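PDB 4NES: UDP-N-acetylglucosamine 2-epimerase from Methanocaldococcus jannaschii, which probably catalyses the reversible epimerisation at C-2 that interconverts UDP-N-acetylglucosamine and UDP-N-acetylmannosamine. Local coordinates for residues T304-D307 and N308-P312; V134-D137 and H138-Y142; G158-E161 and N162-F165. One frame throughout, in Å; residues are numbered along the deposited sequence.

Interaction 1: T304-D307 and N308-P312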
ATOM      1  N   THR A 304      22.757   0.463 -18.440  1.00 10.75           N
ATOM      2  CA  THR A 304      21.413   0.774 -17.966  1.00 10.42           C
ATOM      3  C   THR A 304      21.168   2.277 -18.003  1.00 10.94           C
ATOM      4  O   THR A 304      21.899   3.062 -17.381  1.00 10.90           O
ATOM      5  CB  THR A 304      21.150   0.193 -16.563  1.00  9.41           C
ATOM      6  OG1 THR A 304      21.261  -1.233 -16.622  1.00 11.54           O
ATOM      7  CG2 THR A 304      19.746   0.536 -16.100  1.00 12.34           C
ATOM      8  N   LEU A 305      20.146   2.674 -18.754  1.00  9.53           N
ATOM      9  CA  LEU A 305      19.828   4.083 -18.978  1.00 12.10           C
ATOM     10  C   LEU A 305      18.941   4.614 -17.849  1.00 14.30           C
ATOM     11  O   LEU A 305      17.834   5.112 -18.082  1.00 14.42           O
ATOM     12  CB  LEU A 305      19.153   4.231 -20.349  1.00 11.79           C
ATOM     13  CG  LEU A 305      19.956   3.667 -21.532  1.00 16.79           C
ATOM     14  CD1 LEU A 305      19.049   3.388 -22.726  1.00 17.56           C
ATOM     15  CD2 LEU A 305      21.075   4.611 -21.934  1.00 19.19           C
ATOM     16  N   ARG A 306      19.442   4.490 -16.617  1.00 11.43           N
ATOM     17  CA  ARG A 306      18.736   4.919 -15.409  1.00 12.36           C
ATOM     18  C   ARG A 306      19.758   5.469 -14.427  1.00 12.01           C
ATOM     19  O   ARG A 306      20.955   5.202 -14.560  1.00 13.60           O
ATOM     20  CB  ARG A 306      17.990   3.742 -14.761  1.00 12.15           C
ATOM     21  CG  ARG A 306      16.871   3.151 -15.603  1.00 11.16           C
ATOM     22  CD  ARG A 306      16.289   1.879 -14.968  1.00 13.09           C
ATOM     23  NE  ARG A 306      15.886   2.111 -13.586  1.00 15.08           N
ATOM     24  CZ  ARG A 306      15.582   1.155 -12.710  1.00 16.00           C
ATOM     25  NH1 ARG A 306      15.599  -0.117 -13.081  1.00 16.37           N
ATOM     26  NH2 ARG A 306      15.254   1.472 -11.467  1.00 17.28           N
ATOM     27  N   ASP A 307      19.286   6.234 -13.443  1.00 12.83           N
ATOM     28  CA  ASP A 307      20.168   6.815 -12.434  1.00 13.77           C
ATOM     29  C   ASP A 307      20.416   5.843 -11.294  1.00 15.33           C
ATOM     30  O   ASP A 307      21.320   6.035 -10.475  1.00 17.29           O
ATOM     31  CB  ASP A 307      19.562   8.106 -11.874  1.00 14.17           C
ATOM     32  CG  ASP A 307      19.462   9.200 -12.908  1.00 26.58           C
ATOM     33  OD1 ASP A 307      20.383   9.305 -13.744  1.00 29.47           O
ATOM     34  OD2 ASP A 307      18.468   9.956 -12.880  1.00 36.23           O
ATOM     35  N   ASN A 308      19.605   4.796 -11.242  1.00 14.65           N
ATOM     36  CA  ASN A 308      19.732   3.774 -10.215  1.00 12.83           C
ATOM     37  C   ASN A 308      19.099   2.498 -10.721  1.00 14.54           C
ATOM     38  O   ASN A 308      18.447   2.491 -11.764  1.00 15.29           O
ATOM     39  CB  ASN A 308      19.057   4.214  -8.920  1.00 18.52           C
ATOM     40  CG  ASN A 308      17.674   4.743  -9.153  1.00 27.41           C
ATOM     41  OD1 ASN A 308      16.806   4.029  -9.651  1.00 28.31           O
ATOM     42  ND2 ASN A 308      17.453   6.009  -8.808  1.00 33.11           N
ATOM     43  N   THR A 309      19.309   1.412  -9.991  1.00 11.49           N
ATOM     44  CA  THR A 309      18.699   0.149 -10.358  1.00 11.27           C
ATOM     45  C   THR A 309      18.291  -0.600  -9.099  1.00 13.40           C
ATOM     46  O   THR A 309      18.859  -0.389  -8.027  1.00 14.40           O
ATOM     47  CB  THR A 309      19.648  -0.727 -11.221  1.00 13.40           C
ATOM     48  OG1 THR A 309      18.997  -1.968 -11.519  1.00 12.76           O
ATOM     49  CG2 THR A 309      20.952  -1.028 -10.474  1.00 13.42           C
ATOM     50  N   GLU A 310      17.293  -1.464  -9.223  1.00 12.43           N
ATOM     51  CA  GLU A 310      16.885  -2.289  -8.097  1.00 15.01           C
ATOM     52  C   GLU A 310      17.504  -3.673  -8.198  1.00 15.25           C
ATOM     53  O   GLU A 310      17.215  -4.545  -7.386  1.00 17.01           O
ATOM     54  CB  GLU A 310      15.355  -2.354  -7.930  1.00 13.41           C
ATOM     55  CG  GLU A 310      14.571  -2.824  -9.137  1.00 13.57           C
ATOM     56  CD  GLU A 310      14.615  -1.819 -10.259  1.00 15.51           C
ATOM     57  OE1 GLU A 310      14.098  -0.695 -10.079  1.00 16.34           O
ATOM     58  OE2 GLU A 310      15.195  -2.153 -11.305  1.00 17.45           O
ATOM     59  N   ARG A 311      18.374  -3.867  -9.185  1.00 15.63           N
ATOM     60  CA  ARG A 311      19.222  -5.059  -9.187  1.00 15.66           C
ATOM     61  C   ARG A 311      20.691  -4.649  -9.209  1.00 13.41           C
ATOM     62  O   ARG A 311      21.399  -4.839 -10.206  1.00 16.42           O
ATOM     63  CB  ARG A 311      18.839  -6.106 -10.269  1.00 18.88           C
ATOM     64  CG  ARG A 311      18.487  -5.577 -11.651  1.00 20.28           C
ATOM     65  CD  ARG A 311      17.032  -5.125 -11.744  1.00 15.04           C
ATOM     66  NE  ARG A 311      16.061  -6.220 -11.671  1.00 12.30           N
ATOM     67  CZ  ARG A 311      14.743  -6.044 -11.691  1.00 10.64           C
ATOM     68  NH1 ARG A 311      14.233  -4.823 -11.741  1.00 12.84           N
ATOM     69  NH2 ARG A 311      13.933  -7.092 -11.631  1.00 12.27           N
ATOM     70  N   PRO A 312      21.167  -4.085  -8.085  1.00 12.83           N
ATOM     71  CA  PRO A 312      22.523  -3.555  -7.992  1.00 13.04           C
ATOM     72  C   PRO A 312      23.570  -4.646  -8.084  1.00 14.95           C
ATOM     73  O   PRO A 312      24.720  -4.316  -8.327  1.00 14.41           O
ATOM     74  CB  PRO A 312      22.552  -2.914  -6.595  1.00 16.24           C
ATOM     75  CG  PRO A 312      21.511  -3.667  -5.833  1.00 15.57           C
ATOM     76  CD  PRO A 312      20.429  -3.883  -6.822  1.00 13.36           C
TER
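N308 lays its backbone carbonyl over R306: its O stands 2.9 Å above one face of the guanidinium, offset toward the rim. Although N308 O comes within 3.2 Å of R306 NE, the N-H points elsewhere and no hydrogen bond forms. The backbone N of N308 is buried without a partner. T309 follows over the same guanidinium face, with its CA resting on the rim. Its OG1, opposite the backbone N (chi1 179°) and beside the carbonyl carbon, accepts from R311 N at 3.1 Å, closing an ST turn, while Q292 holds the same hydroxyl. The loop leaves strand 302-304 in the C-terminal half of the GT-B fold, in which two Rossmann-like domains face a nucleotide cleft; the side chain of R306 lies about 7 Å from the bound UDP. E310 meets the guanidinium end-on and nearly coplanar, in a two-pronged salt bridge: R306 NH1 gives a straight bond (172°) of 2.7 Å to the syn lone pair of E310 OE2, and R306 NH2 reaches E310 OE1 at 2.8 Å. Glutamate suits this place because each oxygen takes one N-H of R306 while OE2 also serves R311, whose NH1 approaches from above the carboxylate plane at 2.9 Å. A glutamine here, carrying no charge, would probably leave R306 and R311 without the anion they share. R311 NH2 continues the network to E293.

Interaction 2: V134-D137 and H138-Y142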
ATOM      1  N   VAL A 134       7.418  -1.939  -2.573  1.00  8.31           N
ATOM      2  CA  VAL A 134       7.518  -1.683  -1.138  1.00  8.28           C
ATOM      3  C   VAL A 134       6.189  -1.995  -0.448  1.00  8.70           C
ATOM      4  O   VAL A 134       6.155  -2.727   0.544  1.00 10.00           O
ATOM      5  CB  VAL A 134       7.949  -0.234  -0.835  1.00  9.96           C
ATOM      6  CG1 VAL A 134       7.811   0.074   0.660  1.00 11.81           C
ATOM      7  CG2 VAL A 134       9.379   0.020  -1.286  1.00 13.86           C
ATOM      8  N   LEU A 135       5.094  -1.480  -0.993  1.00  7.82           N
ATOM      9  CA  LEU A 135       3.790  -1.708  -0.381  1.00  8.36           C
ATOM     10  C   LEU A 135       3.431  -3.189  -0.369  1.00  7.89           C
ATOM     11  O   LEU A 135       2.994  -3.736   0.646  1.00  7.78           O
ATOM     12  CB  LEU A 135       2.710  -0.902  -1.102  1.00  7.71           C
ATOM     13  CG  LEU A 135       2.875   0.615  -0.999  1.00  9.52           C
ATOM     14  CD1 LEU A 135       1.673   1.303  -1.615  1.00 13.29           C
ATOM     15  CD2 LEU A 135       3.058   1.064   0.439  1.00 12.57           C
ATOM     16  N   THR A 136       3.661  -3.857  -1.498  1.00  7.05           N
ATOM     17  CA  THR A 136       3.362  -5.276  -1.598  1.00  7.79           C
ATOM     18  C   THR A 136       4.175  -6.079  -0.586  1.00  7.03           C
ATOM     19  O   THR A 136       3.634  -6.982   0.072  1.00  7.16           O
ATOM     20  CB  THR A 136       3.628  -5.792  -3.017  1.00  7.81           C
ATOM     21  OG1 THR A 136       2.730  -5.147  -3.928  1.00  8.59           O
ATOM     22  CG2 THR A 136       3.400  -7.286  -3.090  1.00  9.14           C
ATOM     23  N   ASP A 137       5.461  -5.759  -0.457  1.00  6.66           N
ATOM     24  CA  ASP A 137       6.309  -6.484   0.490  1.00  7.59           C
ATOM     25  C   ASP A 137       5.746  -6.386   1.908  1.00  8.85           C
ATOM     26  O   ASP A 137       5.808  -7.347   2.667  1.00 10.15           O
ATOM     27  CB  ASP A 137       7.762  -5.973   0.454  1.00  7.86           C
ATOM     28  CG  ASP A 137       8.536  -6.458  -0.764  1.00  9.30           C
ATOM     29  OD1 ASP A 137       8.124  -7.460  -1.374  1.00 10.16           O
ATOM     30  OD2 ASP A 137       9.570  -5.834  -1.088  1.00 10.00           O
ATOM     31  N   HIS A 138       5.177  -5.236   2.261  1.00  7.13           N
ATOM     32  CA  HIS A 138       4.694  -5.053   3.614  1.00  9.42           C
ATOM     33  C   HIS A 138       3.343  -5.682   3.909  1.00 10.08           C
ATOM     34  O   HIS A 138       2.899  -5.668   5.053  1.00 12.62           O
ATOM     35  CB  HIS A 138       4.716  -3.574   3.985  1.00  9.90           C
ATOM     36  CG  HIS A 138       6.083  -3.082   4.287  1.00 10.16           C
ATOM     37  ND1 HIS A 138       6.613  -3.093   5.554  1.00 11.30           N
ATOM     38  CD2 HIS A 138       7.069  -2.624   3.471  1.00 11.16           C
ATOM     39  CE1 HIS A 138       7.857  -2.640   5.520  1.00 14.81           C
ATOM     40  NE2 HIS A 138       8.152  -2.351   4.259  1.00 14.55           N
ATOM     41  N   ILE A 139       2.695  -6.245   2.893  1.00  7.83           N
ATOM     42  CA  ILE A 139       1.476  -7.015   3.147  1.00  9.92           C
ATOM     43  C   ILE A 139       1.598  -8.473   2.711  1.00 10.25           C
ATOM     44  O   ILE A 139       0.596  -9.189   2.629  1.00 12.94           O
ATOM     45  CB  ILE A 139       0.222  -6.360   2.528  1.00 10.22           C
ATOM     46  CG1 ILE A 139       0.496  -5.942   1.089  1.00 10.76           C
ATOM     47  CG2 ILE A 139      -0.233  -5.170   3.375  1.00 14.27           C
ATOM     48  CD1 ILE A 139      -0.708  -5.343   0.396  1.00 11.87           C
ATOM     49  N   SER A 140       2.820  -8.925   2.461  1.00  8.67           N
ATOM     50  CA  SER A 140       3.042 -10.302   2.019  1.00  8.72           C
ATOM     51  C   SER A 140       3.276 -11.252   3.183  1.00 11.65           C
ATOM     52  O   SER A 140       3.910 -10.892   4.169  1.00 11.87           O
ATOM     53  CB  SER A 140       4.252 -10.362   1.090  1.00 10.37           C
ATOM     54  OG  SER A 140       3.971  -9.727  -0.139  1.00 11.13           O
ATOM     55  N   SER A 141       2.779 -12.477   3.043  1.00  9.49           N
ATOM     56  CA  SER A 141       3.030 -13.527   4.020  1.00  9.64           C
ATOM     57  C   SER A 141       4.256 -14.370   3.665  1.00 10.54           C
ATOM     58  O   SER A 141       4.907 -14.931   4.550  1.00 11.61           O
ATOM     59  CB  SER A 141       1.799 -14.418   4.151  1.00 11.03           C
ATOM     60  OG  SER A 141       0.749 -13.711   4.786  1.00 14.25           O
ATOM     61  N   TYR A 142       4.566 -14.451   2.377  1.00  8.18           N
ATOM     62  CA  TYR A 142       5.779 -15.109   1.903  1.00  8.66           C
ATOM     63  C   TYR A 142       6.493 -14.124   1.000  1.00  8.05           C
ATOM     64  O   TYR A 142       5.891 -13.588   0.059  1.00 10.09           O
ATOM     65  CB  TYR A 142       5.454 -16.367   1.094  1.00  9.42           C
ATOM     66  CG  TYR A 142       4.664 -17.415   1.832  1.00 10.74           C
ATOM     67  CD1 TYR A 142       3.282 -17.337   1.902  1.00  9.32           C
ATOM     68  CD2 TYR A 142       5.296 -18.499   2.433  1.00 12.90           C
ATOM     69  CE1 TYR A 142       2.550 -18.295   2.560  1.00 12.01           C
ATOM     70  CE2 TYR A 142       4.560 -19.467   3.100  1.00 16.90           C
ATOM     71  CZ  TYR A 142       3.191 -19.355   3.155  1.00 17.59           C
ATOM     72  OH  TYR A 142       2.440 -20.307   3.811  1.00 25.09           O
TER
HETATM   73  O   HOH W   1       5.197  -8.666   5.072  1.00 14.51           O
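V134 and H138, one helical turn apart, run side by side and point the same way. V134 O accepts a hydrogen bond from H138 N (3.2 Å), and the imidazole brings an edge alongside: H138 CD2 lies 3.1 Å from V134 O, close to the ring plane, as a close carbon contact. V134 CG1 packs against that same carbon at 4.0 Å. With CD2 against the helix, NE2 bonds to E157 and ND1 makes a weak hydrogen bond to R125 of the second subunit; the ring also meets H138 of that subunit, placing this end of helix 128-138 in the dimer interface. D137 points away from the following residues, its carboxylate engaged by H115, R121 and G119. T136 and S140 meet differently. T136 CG2 comes within 3.9 Å of S140 OG, while T136 keeps its hydroxyl for N132 O one turn earlier. With OG beside its backbone N and opposite its carbonyl carbon (chi1 -69°), S140 donates to T136 O at 2.8 Å from one side of the carbonyl plane, while I139 N donates from the opposite side at 3.1 Å. A water bridges D137 O (2.8 Å) and S140 O (2.7 Å). A small hydroxyl residue suits S140 because carbonyls in the last turn of a helix lack regular i+4 N-H donors: serine OG and the water add bonds to T136 O and D137 O.

Interaction 3: G158-E161 and N162-F165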
ATOM      1  N   GLY A 158      12.027  -3.952   8.718  1.00 13.25           N
ATOM      2  CA  GLY A 158      11.378  -4.540   9.877  1.00 15.22           C
ATOM      3  C   GLY A 158      10.531  -5.765   9.607  1.00 17.85           C
ATOM      4  O   GLY A 158       9.800  -6.213  10.481  1.00 17.41           O
ATOM      5  N   ILE A 159      10.625  -6.319   8.405  1.00 12.78           N
ATOM      6  CA  ILE A 159       9.851  -7.505   8.067  1.00 14.60           C
ATOM      7  C   ILE A 159      10.451  -8.715   8.772  1.00 13.64           C
ATOM      8  O   ILE A 159      11.668  -8.852   8.864  1.00 14.30           O
ATOM      9  CB  ILE A 159       9.788  -7.693   6.539  1.00 15.32           C
ATOM     10  CG1 ILE A 159       8.860  -6.631   5.942  1.00 16.79           C
ATOM     11  CG2 ILE A 159       9.297  -9.093   6.151  1.00 14.03           C
ATOM     12  CD1 ILE A 159       9.077  -6.389   4.478  1.00 19.54           C
ATOM     13  N   GLU A 160       9.585  -9.574   9.299  1.00 14.35           N
ATOM     14  CA  GLU A 160      10.021 -10.725  10.077  1.00 13.37           C
ATOM     15  C   GLU A 160      10.788 -11.738   9.227  1.00 12.86           C
ATOM     16  O   GLU A 160      10.365 -12.095   8.113  1.00 12.51           O
ATOM     17  CB  GLU A 160       8.819 -11.389  10.751  1.00 21.73           C
ATOM     18  CG  GLU A 160       7.480 -11.112  10.073  1.00 37.47           C
ATOM     19  CD  GLU A 160       6.897  -9.720  10.356  1.00 38.78           C
ATOM     20  OE1 GLU A 160       6.569  -9.420  11.524  1.00 50.14           O
ATOM     21  OE2 GLU A 160       6.757  -8.926   9.402  1.00 19.60           O
ATOM     22  N   GLU A 161      11.919 -12.199   9.751  1.00 14.54           N
ATOM     23  CA  GLU A 161      12.791 -13.071   8.988  1.00 14.58           C
ATOM     24  C   GLU A 161      12.106 -14.364   8.560  1.00 12.94           C
ATOM     25  O   GLU A 161      12.420 -14.909   7.496  1.00 13.58           O
ATOM     26  CB  GLU A 161      14.081 -13.379   9.755  1.00 21.90           C
ATOM     27  CG  GLU A 161      15.120 -14.103   8.902  1.00 24.41           C
ATOM     28  CD  GLU A 161      16.499 -14.122   9.520  1.00 35.02           C
ATOM     29  OE1 GLU A 161      16.675 -13.527  10.603  1.00 39.70           O
ATOM     30  OE2 GLU A 161      17.410 -14.734   8.920  1.00 38.17           O
ATOM     31  N   ASN A 162      11.167 -14.865   9.360  1.00 13.97           N
ATOM     32  CA  ASN A 162      10.545 -16.144   9.016  1.00 14.51           C
ATOM     33  C   ASN A 162       9.618 -16.089   7.801  1.00 13.80           C
ATOM     34  O   ASN A 162       9.201 -17.132   7.288  1.00 15.11           O
ATOM     35  CB  ASN A 162       9.869 -16.814  10.226  1.00 19.93           C
ATOM     36  CG  ASN A 162       8.700 -16.021  10.773  1.00 26.72           C
ATOM     37  OD1 ASN A 162       8.333 -14.970  10.250  1.00 25.83           O
ATOM     38  ND2 ASN A 162       8.096 -16.537  11.839  1.00 36.74           N
ATOM     39  N   LYS A 163       9.329 -14.878   7.330  1.00  9.59           N
ATOM     40  CA  LYS A 163       8.543 -14.676   6.117  1.00 10.17           C
ATOM     41  C   LYS A 163       9.404 -14.669   4.854  1.00  9.47           C
ATOM     42  O   LYS A 163       8.877 -14.731   3.741  1.00 10.95           O
ATOM     43  CB  LYS A 163       7.819 -13.334   6.172  1.00 11.79           C
ATOM     44  CG  LYS A 163       6.674 -13.197   7.165  1.00 14.97           C
ATOM     45  CD  LYS A 163       6.039 -11.820   6.973  1.00 18.24           C
ATOM     46  CE  LYS A 163       4.661 -11.711   7.597  1.00 31.74           C
ATOM     47  NZ  LYS A 163       4.664 -11.964   9.060  1.00 34.53           N
ATOM     48  N   ILE A 164      10.716 -14.562   5.030  1.00  9.04           N
ATOM     49  CA  ILE A 164      11.630 -14.315   3.914  1.00  8.22           C
ATOM     50  C   ILE A 164      12.381 -15.574   3.502  1.00  8.41           C
ATOM     51  O   ILE A 164      12.976 -16.258   4.340  1.00 10.53           O
ATOM     52  CB  ILE A 164      12.663 -13.230   4.280  1.00  9.71           C
ATOM     53  CG1 ILE A 164      11.967 -11.982   4.813  1.00 11.36           C
ATOM     54  CG2 ILE A 164      13.513 -12.869   3.063  1.00  9.62           C
ATOM     55  CD1 ILE A 164      12.941 -11.003   5.443  1.00 11.40           C
ATOM     56  N   PHE A 165      12.348 -15.869   2.207  1.00  8.22           N
ATOM     57  CA  PHE A 165      13.057 -17.010   1.639  1.00  8.07           C
ATOM     58  C   PHE A 165      13.886 -16.515   0.475  1.00 10.30           C
ATOM     59  O   PHE A 165      13.336 -15.941  -0.466  1.00  9.65           O
ATOM     60  CB  PHE A 165      12.050 -18.055   1.145  1.00 10.20           C
ATOM     61  CG  PHE A 165      11.125 -18.547   2.214  1.00 10.09           C
ATOM     62  CD1 PHE A 165       9.957 -17.856   2.525  1.00 10.66           C
ATOM     63  CD2 PHE A 165      11.438 -19.688   2.932  1.00 12.20           C
ATOM     64  CE1 PHE A 165       9.111 -18.317   3.540  1.00 11.27           C
ATOM     65  CE2 PHE A 165      10.597 -20.154   3.935  1.00 16.02           C
ATOM     66  CZ  PHE A 165       9.442 -19.470   4.235  1.00 12.36           C
TER
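I164 N donates to E161 O at 3.0 Å, with an N-H...O angle of 161°. One residue back, K163 N donates to E160 O at 3.1 Å. These two i to i+3 bonds define a short 3-10 turn, which connects helix 148-156 to strand 164-166, the outermost strand within this chain of the parallel sheet in the N-terminal Rossmann-like domain of the GT-B fold. The helix itself ends in a Schellman motif, and G158 occupies its C-prime position, where the positive phi is easily adopted without a side chain. I159 packs on L154 and L143, and its CG2 meets CG1 of I164 at 4.2 Å, the two side chains crossing at about a right angle. Branched apolar residues suit these places, because both lie on L154 of the helix and fill the angle between helix and strand. On the outer side the residues are polar. E161, pointing away from the turn, extends to a salt bridge with K151, tying the turn to the helix surface. N162 OD1 lies 3.6 Å from E160 CB. E160 and K163 run alongside one another in the same direction, a pairing that lets the lysine methylenes cover the glutamate chain. The charges themselves are only loosely matched: E160 OE2 and K163 NZ are 3.7 Å apart, a long ion pair. The lysine, extended as far as CE, bends at its last torsion (chi4 59°), which brings NZ closer to E160 CG than to either carboxylate oxygen.

Interaction 1 is buried beside the nucleotide cleft in the C-terminal half, and charge dominates there: ionic groups paired inside the protein. Interactions 2 and 3 belong to the N-terminal domain, with centres about 10 Å apart, and each carries the chain from a helix into one of two adjacent parallel strands, 142-145 and 164-166. Interaction 2 is buried, partly by the second subunit, and relies on backbone carbonyls bonded by a serine hydroxyl and a water. Interaction 3 is partly exposed, apolar inside and loosely ionic outside. The two touch directly: K163 CE packs on S140 O at 3.6 Å, and the rings of Y142 and F165 meet. Interaction 1 touches neither.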